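Similar to yteR (Bacilus subtilis) (Clostridium acetobutylicum, PDB 4WU0) probably hydrolyses unsaturated rhamnogalacturonan fragments derived from pectin, as a member of glycoside hydrolase family 105. Local coordinates at residues E71-H76 with W118-Y123; G135-A140 with A210-V215; P195-R200 with V251-E256; I229-V234 with Y282-L287. All coordinates share one frame; numbering follows the deposited sequence.

The four contacts sample different levels of one helical barrel, the (alpha/alpha)6 fold of this hydrolase family. Interactions 1 and 3 join loops that precede helices of the barrel, at the end that, as in related enzymes, probably carries the substrate cleft; their centres are about 25 Å apart. Interaction 2 lies deeper, between helices 129-146 and 199-215, and touches interaction 1 where Ile74 CG1 comes within 3.7 Å of Gly135 CA. Helix 199-215 also begins in interaction 3. Interaction 4 adjoins interaction 2 through the Tyr282 ring, whose CZ is 3.3 Å from Ile213 CG2, and lies about 31 Å from interaction 1, centre to centre.

Interaction 1: residues E71-H76 with W118-Y123; sequences EYNIDH and WHKNIY
The side chains of Asn73 and Lys120 run alongside each other in the same direction. The extended lysine brings CE to 3.4 Å from Asn73 OD1, while that same oxygen accepts from Asp75 N at 2.9 Å, closing an Asx turn. Ile74 meets His119 at about a right angle: its CG2 methyl approaches obliquely, 3.4 Å from His119 ND1. Two backbone bonds flank an isolated beta bridge between Asn73 and Lys120, tying two barrel-end loops together without forming a sheet: Ile74 N donates to His119 O at 2.9 Å, nearly along the carbonyl axis, and Asn121 N reaches Tyr72 O at 3.0 Å from above the carbonyl plane. Asp75 turns its carboxylate plane 79° from the imidazole, and one water, in the ring plane at its edge, joins His119 NE2 to Asp75 OD2. A second water gathers Asn73 ND2, Asp75 OD2 and Lys120 NZ; the two charged atoms, Asp75 OD2 and Lys120 NZ, stay 4.0 Å apart, short of a salt bridge. The His119 ring also stacks on Trp128.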
loop_
_atom_site.group_PDB
_atom_site.type_symbol
_atom_site.label_atom_id
_atom_site.label_comp_id
_atom_site.label_asym_id
_atom_site.label_seq_id
_atom_site.Cartn_x
_atom_site.Cartn_y
_atom_site.Cartn_z
ATOM N N GLU A 71 2.560 7.730 -19.726
ATOM C CA GLU A 71 1.312 7.055 -19.391
ATOM C C GLU A 71 0.644 7.691 -18.181
ATOM O O GLU A 71 -0.549 7.496 -17.963
ATOM C CB GLU A 71 1.559 5.565 -19.135
ATOM C CG GLU A 71 1.808 4.836 -20.449
ATOM C CD GLU A 71 2.221 3.391 -20.281
ATOM O OE1 GLU A 71 2.338 2.920 -19.120
ATOM O OE2 GLU A 71 2.429 2.735 -21.332
ATOM N N TYR A 72 1.430 8.422 -17.393
ATOM C CA TYR A 72 0.964 9.069 -16.165
ATOM C C TYR A 72 0.121 8.082 -15.331
ATOM O O TYR A 72 -1.035 8.323 -15.016
ATOM C CB TYR A 72 0.243 10.395 -16.484
ATOM C CG TYR A 72 1.240 11.460 -16.905
ATOM C CD1 TYR A 72 2.151 11.959 -15.994
ATOM C CD2 TYR A 72 1.312 11.915 -18.213
ATOM C CE1 TYR A 72 3.079 12.896 -16.346
ATOM C CE2 TYR A 72 2.248 12.861 -18.585
ATOM C CZ TYR A 72 3.130 13.343 -17.642
ATOM O OH TYR A 72 4.065 14.281 -18.006
ATOM N N ASN A 73 0.757 6.973 -14.987
ATOM C CA ASN A 73 0.164 5.912 -14.180
ATOM C C ASN A 73 0.726 6.061 -12.773
ATOM O O ASN A 73 1.926 5.911 -12.579
ATOM C CB ASN A 73 0.540 4.547 -14.779
ATOM C CG ASN A 73 -0.031 3.370 -14.008
ATOM O OD1 ASN A 73 -0.411 3.487 -12.837
ATOM N ND2 ASN A 73 -0.060 2.201 -14.658
ATOM N N ILE A 74 -0.105 6.403 -11.786
ATOM C CA ILE A 74 0.430 6.662 -10.457
ATOM C C ILE A 74 1.097 5.417 -9.846
ATOM O O ILE A 74 2.029 5.555 -9.037
ATOM C CB ILE A 74 -0.648 7.251 -9.499
ATOM C CG1 ILE A 74 -0.015 8.069 -8.379
ATOM C CG2 ILE A 74 -1.546 6.167 -8.924
ATOM C CD1 ILE A 74 0.480 9.408 -8.823
ATOM N N ASP A 75 0.644 4.236 -10.241
ATOM C CA ASP A 75 1.210 2.968 -9.744
ATOM C C ASP A 75 2.688 2.889 -10.029
ATOM O O ASP A 75 3.436 2.263 -9.266
ATOM C CB ASP A 75 0.575 1.724 -10.372
ATOM C CG ASP A 75 -0.836 1.477 -9.925
ATOM O OD1 ASP A 75 -1.267 2.024 -8.897
ATOM O OD2 ASP A 75 -1.534 0.720 -10.618
ATOM N N HIS A 76 3.111 3.491 -11.139
ATOM C CA HIS A 76 4.503 3.412 -11.579
ATOM C C HIS A 76 5.489 4.166 -10.696
ATOM O O HIS A 76 6.696 4.013 -10.875
ATOM C CB HIS A 76 4.633 3.935 -13.005
ATOM C CG HIS A 76 4.153 2.973 -14.030
ATOM N ND1 HIS A 76 3.609 1.753 -13.699
ATOM C CD2 HIS A 76 4.155 3.028 -15.381
ATOM C CE1 HIS A 76 3.291 1.101 -14.805
ATOM N NE2 HIS A 76 3.614 1.853 -15.835
ATOM N N TRP A 118 -4.655 12.441 -10.491
ATOM C CA TRP A 118 -5.455 11.400 -11.111
ATOM C C TRP A 118 -4.766 10.042 -10.910
ATOM O O TRP A 118 -3.546 9.927 -10.967
ATOM C CB TRP A 118 -5.547 11.593 -12.619
ATOM C CG TRP A 118 -6.319 12.767 -13.099
ATOM C CD1 TRP A 118 -6.974 13.705 -12.345
ATOM C CD2 TRP A 118 -6.547 13.120 -14.465
ATOM N NE1 TRP A 118 -7.591 14.623 -13.167
ATOM C CE2 TRP A 118 -7.326 14.298 -14.473
ATOM C CE3 TRP A 118 -6.144 12.566 -15.687
ATOM C CZ2 TRP A 118 -7.740 14.907 -15.651
ATOM C CZ3 TRP A 118 -6.543 13.180 -16.861
ATOM C CH2 TRP A 118 -7.329 14.344 -16.836
ATOM N N HIS A 119 -5.559 9.010 -10.704
ATOM C CA HIS A 119 -4.999 7.680 -10.532
ATOM C C HIS A 119 -4.142 7.259 -11.759
ATOM O O HIS A 119 -3.005 6.759 -11.607
ATOM C CB HIS A 119 -6.106 6.674 -10.278
ATOM C CG HIS A 119 -5.573 5.369 -9.810
ATOM N ND1 HIS A 119 -4.840 5.268 -8.646
ATOM C CD2 HIS A 119 -5.586 4.138 -10.367
ATOM C CE1 HIS A 119 -4.432 4.021 -8.502
ATOM N NE2 HIS A 119 -4.874 3.317 -9.531
ATOM N N LYS A 120 -4.670 7.458 -12.966
ATOM C CA LYS A 120 -3.907 7.247 -14.188
ATOM C C LYS A 120 -4.466 8.174 -15.259
ATOM O O LYS A 120 -5.612 8.626 -15.165
ATOM C CB LYS A 120 -4.019 5.817 -14.741
ATOM C CG LYS A 120 -3.671 4.697 -13.769
ATOM C CD LYS A 120 -3.706 3.330 -14.459
ATOM C CE LYS A 120 -3.450 2.210 -13.462
ATOM N NZ LYS A 120 -3.462 0.898 -14.141
ATOM N N ASN A 121 -3.691 8.422 -16.302
ATOM C CA ASN A 121 -4.214 9.183 -17.441
ATOM C C ASN A 121 -5.491 8.543 -18.008
ATOM O O ASN A 121 -6.404 9.265 -18.455
ATOM C CB ASN A 121 -3.148 9.307 -18.544
ATOM C CG ASN A 121 -2.992 10.724 -19.076
ATOM O OD1 ASN A 121 -3.472 11.700 -18.492
ATOM N ND2 ASN A 121 -2.290 10.841 -20.191
ATOM N N ILE A 122 -5.581 7.208 -17.967
ATOM C CA ILE A 122 -6.760 6.517 -18.508
ATOM C C ILE A 122 -7.954 6.563 -17.557
ATOM O O ILE A 122 -9.056 6.116 -17.915
ATOM C CB ILE A 122 -6.497 5.027 -18.870
ATOM C CG1 ILE A 122 -6.020 4.254 -17.645
ATOM C CG2 ILE A 122 -5.535 4.913 -20.053
ATOM C CD1 ILE A 122 -5.999 2.760 -17.870
ATOM N N TYR A 123 -7.735 7.124 -16.368
ATOM C CA TYR A 123 -8.793 7.306 -15.371
ATOM C C TYR A 123 -8.951 8.780 -15.003
ATOM O O TYR A 123 -8.734 9.204 -13.860
ATOM C CB TYR A 123 -8.505 6.464 -14.128
ATOM C CG TYR A 123 -8.464 4.973 -14.390
ATOM C CD1 TYR A 123 -9.494 4.342 -15.083
ATOM C CD2 TYR A 123 -7.397 4.211 -13.969
ATOM C CE1 TYR A 123 -9.457 2.974 -15.340
ATOM C CE2 TYR A 123 -7.343 2.835 -14.230
ATOM C CZ TYR A 123 -8.377 2.232 -14.910
ATOM O OH TYR A 123 -8.319 0.877 -15.156
HETATM O O HOH W 1 -2.665 5.889 -18.167
HETATM O O HOH W 2 -0.942 -0.116 -13.073
HETATM O O HOH W 3 -4.134 0.732 -10.417
#

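Interaction 2: residues G135-A140 with A210-V215; sequences GATFYA and ADTIEV
Helices 135-140 and 210-215 run nearly parallel, their short axes inclined by 24° and 9.1 Å apart at closest approach, with Thr137 and Thr212 facing each other in register. Both threonines hold OG1 beside the backbone N and CG2 anti to it (chi1 -57° in Thr137 and -68° in Thr212), so each offers a hydroxyl and a methyl to the interface. Their side chains cross obliquely, and Thr137 OG1 stands 3.2 Å from Thr212 OG1. The main polar partners of these buried hydroxyls lie within their own helices: Thr137 OG1 is hydrogen-bonded to Leu132 O, and Thr212 OG1 to Ala208 O. Thr137 OG1 also has a weak hydrogen bond to Ala208 O of the other helix. The Thr137 methyl lies between two positions, CG2 being 3.7 Å from Thr212 OG1 and 3.8 Å from Asp211 CB. One turn further along, Ala140 supplies a small apolar surface: its CB meets Val215 CG2 at 3.7 Å and the Thr212 CG2 methyl at 4.1 Å. The near-parallel course, with helix 152-166 between them in sequence, is consistent with neighbouring helices of the same ring of an (alpha/alpha)6 barrel. Phe159 of helix 152-166 packs against both threonines, Lys81 of helix 80-90 touches Thr137, and from helix 264-279 Tyr272 hydrogen-bonds Asp211 OD1 and Lys276 forms a salt bridge with it.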
loop_
_atom_site.group_PDB
_atom_site.type_symbol
_atom_site.label_atom_id
_atom_site.label_comp_id
_atom_site.label_asym_id
_atom_site.label_seq_id
_atom_site.Cartn_x
_atom_site.Cartn_y
_atom_site.Cartn_z
ATOM N N GLY A 135 1.789 7.072 -4.917
ATOM C CA GLY A 135 2.183 8.371 -5.444
ATOM C C GLY A 135 2.565 9.344 -4.356
ATOM O O GLY A 135 3.729 9.595 -4.159
ATOM N N ALA A 136 1.567 9.865 -3.652
ATOM C CA ALA A 136 1.815 10.825 -2.585
ATOM C C ALA A 136 2.837 10.328 -1.574
ATOM O O ALA A 136 3.704 11.093 -1.147
ATOM C CB ALA A 136 0.522 11.167 -1.889
ATOM N N THR A 137 2.756 9.053 -1.192
ATOM C CA THR A 137 3.689 8.497 -0.214
ATOM C C THR A 137 5.121 8.379 -0.762
ATOM O O THR A 137 6.090 8.629 -0.041
ATOM C CB THR A 137 3.184 7.136 0.357
ATOM O OG1 THR A 137 1.888 7.333 0.930
ATOM C CG2 THR A 137 4.096 6.566 1.416
ATOM N N PHE A 138 5.267 7.963 -2.009
ATOM C CA PHE A 138 6.581 7.959 -2.622
ATOM C C PHE A 138 7.128 9.383 -2.670
ATOM O O PHE A 138 8.300 9.627 -2.354
ATOM C CB PHE A 138 6.542 7.419 -4.045
ATOM C CG PHE A 138 7.714 7.873 -4.881
ATOM C CD1 PHE A 138 8.986 7.405 -4.614
ATOM C CD2 PHE A 138 7.561 8.807 -5.895
ATOM C CE1 PHE A 138 10.092 7.846 -5.376
ATOM C CE2 PHE A 138 8.650 9.234 -6.651
ATOM C CZ PHE A 138 9.912 8.742 -6.388
ATOM N N TYR A 139 6.268 10.320 -3.071
ATOM C CA TYR A 139 6.667 11.717 -3.195
ATOM C C TYR A 139 7.171 12.223 -1.833
ATOM O O TYR A 139 8.189 12.893 -1.749
ATOM C CB TYR A 139 5.482 12.544 -3.739
ATOM C CG TYR A 139 5.763 13.971 -4.118
ATOM C CD1 TYR A 139 7.059 14.445 -4.274
ATOM C CD2 TYR A 139 4.712 14.845 -4.369
ATOM C CE1 TYR A 139 7.287 15.750 -4.615
ATOM C CE2 TYR A 139 4.939 16.146 -4.713
ATOM C CZ TYR A 139 6.223 16.596 -4.836
ATOM O OH TYR A 139 6.437 17.918 -5.181
ATOM N N ALA A 140 6.494 11.851 -0.751
ATOM C CA ALA A 140 6.951 12.238 0.582
ATOM C C ALA A 140 8.333 11.691 0.910
ATOM O O ALA A 140 9.186 12.401 1.442
ATOM C CB ALA A 140 5.936 11.791 1.647
ATOM N N ALA A 210 0.500 6.231 7.660
ATOM C CA ALA A 210 1.564 5.924 8.597
ATOM C C ALA A 210 2.939 6.244 8.006
ATOM O O ALA A 210 3.791 6.821 8.676
ATOM C CB ALA A 210 1.501 4.459 9.036
ATOM N N ASP A 211 3.160 5.870 6.755
ATOM C CA ASP A 211 4.456 6.042 6.130
ATOM C C ASP A 211 4.729 7.511 5.771
ATOM O O ASP A 211 5.893 7.950 5.752
ATOM C CB ASP A 211 4.561 5.193 4.879
ATOM C CG ASP A 211 4.542 3.691 5.156
ATOM O OD1 ASP A 211 4.674 3.266 6.333
ATOM O OD2 ASP A 211 4.450 2.923 4.158
ATOM N N THR A 212 3.677 8.269 5.470
ATOM C CA THR A 212 3.852 9.681 5.144
ATOM C C THR A 212 4.080 10.527 6.402
ATOM O O THR A 212 4.981 11.369 6.457
ATOM C CB THR A 212 2.650 10.216 4.351
ATOM O OG1 THR A 212 2.640 9.595 3.065
ATOM C CG2 THR A 212 2.718 11.726 4.164
ATOM N N ILE A 213 3.293 10.268 7.440
ATOM C CA ILE A 213 3.425 11.042 8.656
ATOM C C ILE A 213 4.843 10.868 9.180
ATOM O O ILE A 213 5.440 11.819 9.691
ATOM C CB ILE A 213 2.403 10.601 9.733
ATOM C CG1 ILE A 213 0.976 10.859 9.265
ATOM C CG2 ILE A 213 2.643 11.341 11.052
ATOM C CD1 ILE A 213 -0.082 10.068 10.041
ATOM N N GLU A 214 5.375 9.648 9.053
ATOM C CA GLU A 214 6.705 9.326 9.562
ATOM C C GLU A 214 7.795 10.249 9.013
ATOM O O GLU A 214 8.739 10.585 9.729
ATOM C CB GLU A 214 7.039 7.846 9.281
ATOM C CG GLU A 214 8.372 7.392 9.858
ATOM C CD GLU A 214 8.706 5.936 9.538
ATOM O OE1 GLU A 214 8.333 5.447 8.444
ATOM O OE2 GLU A 214 9.359 5.286 10.385
ATOM N N VAL A 215 7.673 10.658 7.745
ATOM C CA VAL A 215 8.696 11.503 7.128
ATOM C C VAL A 215 8.378 13.001 7.150
ATOM O O VAL A 215 9.208 13.811 6.740
ATOM C CB VAL A 215 9.047 11.051 5.684
ATOM C CG1 VAL A 215 9.642 9.649 5.699
ATOM C CG2 VAL A 215 7.837 11.146 4.770
#

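Interaction 3: residues P195-R200 with V251-E256; sequences PHFWGR and VLDEGE
Backbone contact is concentrated at one point: Leu252 N donates to Phe197 O at 2.9 Å, with the N-H nearly straight at 169° and aimed close to the C=O axis. Val251 CA adds a CA-H...O contact to the same oxygen at 3.5 Å. In the apolar packing, Leu252 lays its branched end over the bare backbone of Gly199, CG lying 3.7 Å from Gly199 CA, and Phe197 CB meets Leu252 CD1. The Leu252 N to Phe197 O bond, with the backbone bonding of Gly199 to Gln250 beside it, belongs to a single beta bridge, Trp198 with Val251, just where Trp198 occupies the N-cap position of helix 199-215, fastening a barrel loop to the helix start. Polar and aromatic groups meet edge-on. The Asp253 carboxylate stands at the Phe197 ring edge, its plane turned 70° from the ring, with OD2 3.6 Å from CE2. Glu254 OE2 comes to the rim of His196, 3.5 Å from CE1, and may stabilise a protonated imidazole. One water lies in the imidazole plane, hydrogen-bonded to His196 ND1 at 2.8 Å, and also connects Phe197 N with Asp253 OD1. Phe332 and Tyr335 of helix 332-337 touch His196 and Val251.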
loop_
_atom_site.group_PDB
_atom_site.type_symbol
_atom_site.label_atom_id
_atom_site.label_comp_id
_atom_site.label_asym_id
_atom_site.label_seq_id
_atom_site.Cartn_x
_atom_site.Cartn_y
_atom_site.Cartn_z
ATOM N N PRO A 195 -19.111 1.791 -5.033
ATOM C CA PRO A 195 -20.150 1.277 -4.133
ATOM C C PRO A 195 -19.697 0.704 -2.787
ATOM O O PRO A 195 -20.524 0.643 -1.859
ATOM C CB PRO A 195 -20.797 0.151 -4.965
ATOM C CG PRO A 195 -20.499 0.521 -6.368
ATOM C CD PRO A 195 -19.132 1.083 -6.328
ATOM N N HIS A 196 -18.448 0.258 -2.695
ATOM C CA HIS A 196 -18.013 -0.531 -1.550
ATOM C C HIS A 196 -16.693 -0.151 -0.923
ATOM O O HIS A 196 -15.811 0.454 -1.545
ATOM C CB HIS A 196 -17.954 -2.022 -1.928
ATOM C CG HIS A 196 -19.302 -2.636 -2.080
ATOM N ND1 HIS A 196 -20.139 -2.840 -1.008
ATOM C CD2 HIS A 196 -19.993 -3.036 -3.181
ATOM C CE1 HIS A 196 -21.277 -3.361 -1.432
ATOM N NE2 HIS A 196 -21.211 -3.485 -2.748
ATOM N N PHE A 197 -16.579 -0.569 0.331
ATOM C CA PHE A 197 -15.339 -0.476 1.090
ATOM C C PHE A 197 -14.542 -1.753 0.861
ATOM O O PHE A 197 -14.882 -2.822 1.365
ATOM C CB PHE A 197 -15.624 -0.290 2.581
ATOM C CG PHE A 197 -16.603 0.805 2.882
ATOM C CD1 PHE A 197 -16.327 2.127 2.539
ATOM C CD2 PHE A 197 -17.788 0.513 3.529
ATOM C CE1 PHE A 197 -17.250 3.114 2.836
ATOM C CE2 PHE A 197 -18.719 1.481 3.820
ATOM C CZ PHE A 197 -18.452 2.790 3.473
ATOM N N TRP A 198 -13.490 -1.623 0.069
ATOM C CA TRP A 198 -12.607 -2.736 -0.264
ATOM C C TRP A 198 -11.458 -2.779 0.722
ATOM O O TRP A 198 -10.816 -1.763 0.985
ATOM C CB TRP A 198 -12.079 -2.555 -1.688
ATOM C CG TRP A 198 -11.198 -3.660 -2.163
ATOM C CD1 TRP A 198 -11.320 -4.986 -1.896
ATOM C CD2 TRP A 198 -10.030 -3.523 -2.985
ATOM N NE1 TRP A 198 -10.305 -5.685 -2.516
ATOM C CE2 TRP A 198 -9.505 -4.803 -3.187
ATOM C CE3 TRP A 198 -9.382 -2.431 -3.567
ATOM C CZ2 TRP A 198 -8.356 -5.027 -3.949
ATOM C CZ3 TRP A 198 -8.257 -2.657 -4.315
ATOM C CH2 TRP A 198 -7.756 -3.947 -4.505
ATOM N N GLY A 199 -11.214 -3.957 1.283
ATOM C CA GLY A 199 -10.186 -4.136 2.289
ATOM C C GLY A 199 -8.825 -3.595 1.897
ATOM O O GLY A 199 -8.207 -2.814 2.632
ATOM N N ARG A 200 -8.327 -4.022 0.743
ATOM C CA ARG A 200 -6.984 -3.605 0.364
ATOM C C ARG A 200 -6.899 -2.089 0.123
ATOM O O ARG A 200 -5.883 -1.479 0.439
ATOM C CB ARG A 200 -6.467 -4.384 -0.849
ATOM C CG ARG A 200 -5.122 -3.844 -1.326
ATOM C CD ARG A 200 -4.233 -4.822 -2.079
ATOM N NE ARG A 200 -4.704 -5.162 -3.421
ATOM C CZ ARG A 200 -5.022 -6.384 -3.833
ATOM N NH1 ARG A 200 -5.379 -6.568 -5.090
ATOM N NH2 ARG A 200 -4.938 -7.433 -3.026
ATOM N N VAL A 251 -14.828 -7.324 1.340
ATOM C CA VAL A 251 -15.773 -6.207 1.401
ATOM C C VAL A 251 -16.011 -5.945 2.899
ATOM O O VAL A 251 -16.672 -6.722 3.596
ATOM C CB VAL A 251 -17.079 -6.477 0.650
ATOM C CG1 VAL A 251 -17.997 -5.250 0.713
ATOM C CG2 VAL A 251 -16.784 -6.837 -0.791
ATOM N N LEU A 252 -15.401 -4.877 3.399
ATOM C CA LEU A 252 -15.112 -4.744 4.832
ATOM C C LEU A 252 -16.303 -4.838 5.774
ATOM O O LEU A 252 -16.197 -5.421 6.861
ATOM C CB LEU A 252 -14.409 -3.408 5.094
ATOM C CG LEU A 252 -12.950 -3.365 4.656
ATOM C CD1 LEU A 252 -12.419 -1.922 4.557
ATOM C CD2 LEU A 252 -12.096 -4.173 5.594
ATOM N N ASP A 253 -17.410 -4.219 5.374
ATOM C CA ASP A 253 -18.571 -4.084 6.237
ATOM C C ASP A 253 -19.673 -5.097 5.959
ATOM O O ASP A 253 -20.751 -4.982 6.528
ATOM C CB ASP A 253 -19.152 -2.669 6.121
ATOM C CG ASP A 253 -19.665 -2.355 4.727
ATOM O OD1 ASP A 253 -19.126 -2.938 3.765
ATOM O OD2 ASP A 253 -20.584 -1.503 4.594
ATOM N N GLU A 254 -19.412 -6.078 5.096
ATOM C CA GLU A 254 -20.429 -7.034 4.679
ATOM C C GLU A 254 -20.040 -8.463 5.046
ATOM O O GLU A 254 -20.247 -9.394 4.261
ATOM C CB GLU A 254 -20.657 -6.922 3.169
ATOM C CG GLU A 254 -21.121 -5.525 2.755
ATOM C CD GLU A 254 -22.503 -5.463 2.180
ATOM O OE1 GLU A 254 -23.295 -6.404 2.385
ATOM O OE2 GLU A 254 -22.798 -4.443 1.520
ATOM N N GLY A 255 -19.465 -8.642 6.232
ATOM C CA GLY A 255 -18.938 -9.941 6.624
ATOM C C GLY A 255 -19.928 -11.101 6.637
ATOM O O GLY A 255 -19.536 -12.252 6.491
ATOM N N GLU A 256 -21.208 -10.802 6.822
ATOM C CA GLU A 256 -22.238 -11.845 6.905
ATOM C C GLU A 256 -22.755 -12.273 5.530
ATOM O O GLU A 256 -23.567 -13.173 5.432
ATOM C CB GLU A 256 -23.428 -11.356 7.735
ATOM C CG GLU A 256 -23.239 -11.416 9.235
ATOM C CD GLU A 256 -24.559 -11.234 9.976
ATOM O OE1 GLU A 256 -25.148 -12.252 10.409
ATOM O OE2 GLU A 256 -25.016 -10.078 10.111
HETATM O O HOH W 4 -19.114 -1.677 1.349
#

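Interaction 4: residues I229-V234 with Y282-L287; sequences ILNNCV and YLPESL
A single hydrogen bond links helix 229-234 to the loop 282-287: Asn231 ND2 donates to Tyr282 O at 2.8 Å, the N-H nearly straight at 161°. The acceptor lies close to the amide plane of Asn231, whereas the donor sits above the carbonyl plane. Asn231 ND2 also bonds Ile227 O, one turn back in its own helix, which fixes the rotation of the amide. Van der Waals contacts flank this bond. Leu283 slides past Asn231 in the opposite direction, so that its CD2 methyl is 3.5 Å from Asn231 OD1, and it meets Val234 tip to tip, CD2 3.9 Å from Val234 CG2. Val234 CG1 meets Leu287 CD1 in the same manner at 4.1 Å. Leu230, with CG anti to the backbone N (chi1 177°), sends CD2 obliquely to Tyr282 CD2 at 4.1 Å. The loop, which connects helices 264-279 and 288-302 of the barrel, is held by leucine and valine packing, while one amide, divided between Tyr282 O and Ile227 O, adds a directional polar tie.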
loop_
_atom_site.group_PDB
_atom_site.type_symbol
_atom_site.label_atom_id
_atom_site.label_comp_id
_atom_site.label_asym_id
_atom_site.label_seq_id
_atom_site.Cartn_x
_atom_site.Cartn_y
_atom_site.Cartn_z
ATOM N N ILE A 229 -6.842 11.705 10.948
ATOM C CA ILE A 229 -7.432 10.870 9.915
ATOM C C ILE A 229 -7.054 9.411 10.142
ATOM O O ILE A 229 -7.887 8.522 10.036
ATOM C CB ILE A 229 -6.958 11.321 8.496
ATOM C CG1 ILE A 229 -7.542 12.695 8.169
ATOM C CG2 ILE A 229 -7.333 10.296 7.415
ATOM C CD1 ILE A 229 -6.964 13.325 6.914
ATOM N N LEU A 230 -5.788 9.153 10.465
ATOM C CA LEU A 230 -5.372 7.780 10.733
ATOM C C LEU A 230 -6.132 7.176 11.925
ATOM O O LEU A 230 -6.605 6.023 11.871
ATOM C CB LEU A 230 -3.860 7.709 10.961
ATOM C CG LEU A 230 -3.313 6.321 11.318
ATOM C CD1 LEU A 230 -3.583 5.293 10.244
ATOM C CD2 LEU A 230 -1.809 6.394 11.564
ATOM N N ASN A 231 -6.253 7.940 13.005
ATOM C CA ASN A 231 -7.013 7.462 14.150
ATOM C C ASN A 231 -8.445 7.160 13.758
ATOM O O ASN A 231 -9.001 6.146 14.183
ATOM C CB ASN A 231 -6.981 8.459 15.297
ATOM C CG ASN A 231 -5.756 8.306 16.147
ATOM O OD1 ASN A 231 -5.756 7.573 17.127
ATOM N ND2 ASN A 231 -4.694 8.984 15.768
ATOM N N ASN A 232 -9.056 8.057 13.002
ATOM C CA ASN A 232 -10.440 7.847 12.577
ATOM C C ASN A 232 -10.600 6.602 11.712
ATOM O O ASN A 232 -11.603 5.879 11.834
ATOM C CB ASN A 232 -10.965 9.083 11.830
ATOM C CG ASN A 232 -11.148 10.276 12.730
ATOM O OD1 ASN A 232 -11.228 10.151 13.948
ATOM N ND2 ASN A 232 -11.227 11.447 12.129
ATOM N N CYS A 233 -9.625 6.356 10.842
ATOM C CA CYS A 233 -9.662 5.175 9.985
ATOM C C CYS A 233 -9.542 3.912 10.830
ATOM O O CYS A 233 -10.217 2.925 10.567
ATOM C CB CYS A 233 -8.531 5.201 8.952
ATOM S SG CYS A 233 -8.795 6.387 7.580
ATOM N N VAL A 234 -8.672 3.945 11.835
ATOM C CA VAL A 234 -8.463 2.796 12.694
ATOM C C VAL A 234 -9.719 2.523 13.496
ATOM O O VAL A 234 -10.139 1.365 13.610
ATOM C CB VAL A 234 -7.229 3.009 13.611
ATOM C CG1 VAL A 234 -7.215 2.008 14.789
ATOM C CG2 VAL A 234 -5.963 2.918 12.784
ATOM N N TYR A 282 1.259 7.585 17.033
ATOM C CA TYR A 282 0.109 8.137 16.337
ATOM C C TYR A 282 -1.178 7.569 16.898
ATOM O O TYR A 282 -2.205 8.254 16.920
ATOM C CB TYR A 282 0.156 7.872 14.830
ATOM C CG TYR A 282 1.446 8.227 14.152
ATOM C CD1 TYR A 282 2.285 9.190 14.667
ATOM C CD2 TYR A 282 1.823 7.593 12.977
ATOM C CE1 TYR A 282 3.471 9.503 14.036
ATOM C CE2 TYR A 282 2.991 7.898 12.349
ATOM C CZ TYR A 282 3.819 8.854 12.877
ATOM O OH TYR A 282 5.017 9.187 12.263
ATOM N N LEU A 283 -1.105 6.322 17.359
ATOM C CA LEU A 283 -2.248 5.614 17.909
ATOM C C LEU A 283 -1.931 5.310 19.373
ATOM O O LEU A 283 -0.752 5.156 19.737
ATOM C CB LEU A 283 -2.476 4.309 17.149
ATOM C CG LEU A 283 -2.679 4.406 15.636
ATOM C CD1 LEU A 283 -2.701 3.023 14.991
ATOM C CD2 LEU A 283 -3.977 5.150 15.318
ATOM N N PRO A 284 -2.961 5.238 20.209
ATOM C CA PRO A 284 -2.699 5.047 21.640
ATOM C C PRO A 284 -2.110 3.676 21.993
ATOM O O PRO A 284 -2.422 2.671 21.335
ATOM C CB PRO A 284 -4.089 5.206 22.273
ATOM C CG PRO A 284 -5.048 4.887 21.201
ATOM C CD PRO A 284 -4.406 5.334 19.919
ATOM N N GLU A 285 -1.314 3.630 23.058
ATOM C CA GLU A 285 -0.647 2.397 23.456
ATOM C C GLU A 285 -1.645 1.342 23.910
ATOM O O GLU A 285 -1.329 0.147 23.959
ATOM C CB GLU A 285 0.385 2.674 24.557
ATOM C CG GLU A 285 1.548 3.526 24.066
ATOM C CD GLU A 285 2.609 3.768 25.117
ATOM O OE1 GLU A 285 2.660 3.007 26.108
ATOM O OE2 GLU A 285 3.390 4.733 24.947
ATOM N N SER A 286 -2.851 1.782 24.250
ATOM C CA SER A 286 -3.895 0.837 24.655
ATOM C C SER A 286 -4.259 -0.136 23.521
ATOM O O SER A 286 -4.878 -1.174 23.778
ATOM C CB SER A 286 -5.134 1.598 25.115
ATOM O OG SER A 286 -5.679 2.326 24.027
ATOM N N LEU A 287 -3.869 0.169 22.286
ATOM C CA LEU A 287 -4.167 -0.700 21.153
ATOM C C LEU A 287 -3.157 -1.815 20.950
ATOM O O LEU A 287 -3.302 -2.621 20.028
ATOM C CB LEU A 287 -4.253 0.116 19.856
ATOM C CG LEU A 287 -5.559 0.871 19.681
ATOM C CD1 LEU A 287 -5.452 1.820 18.496
ATOM C CD2 LEU A 287 -6.693 -0.104 19.466
#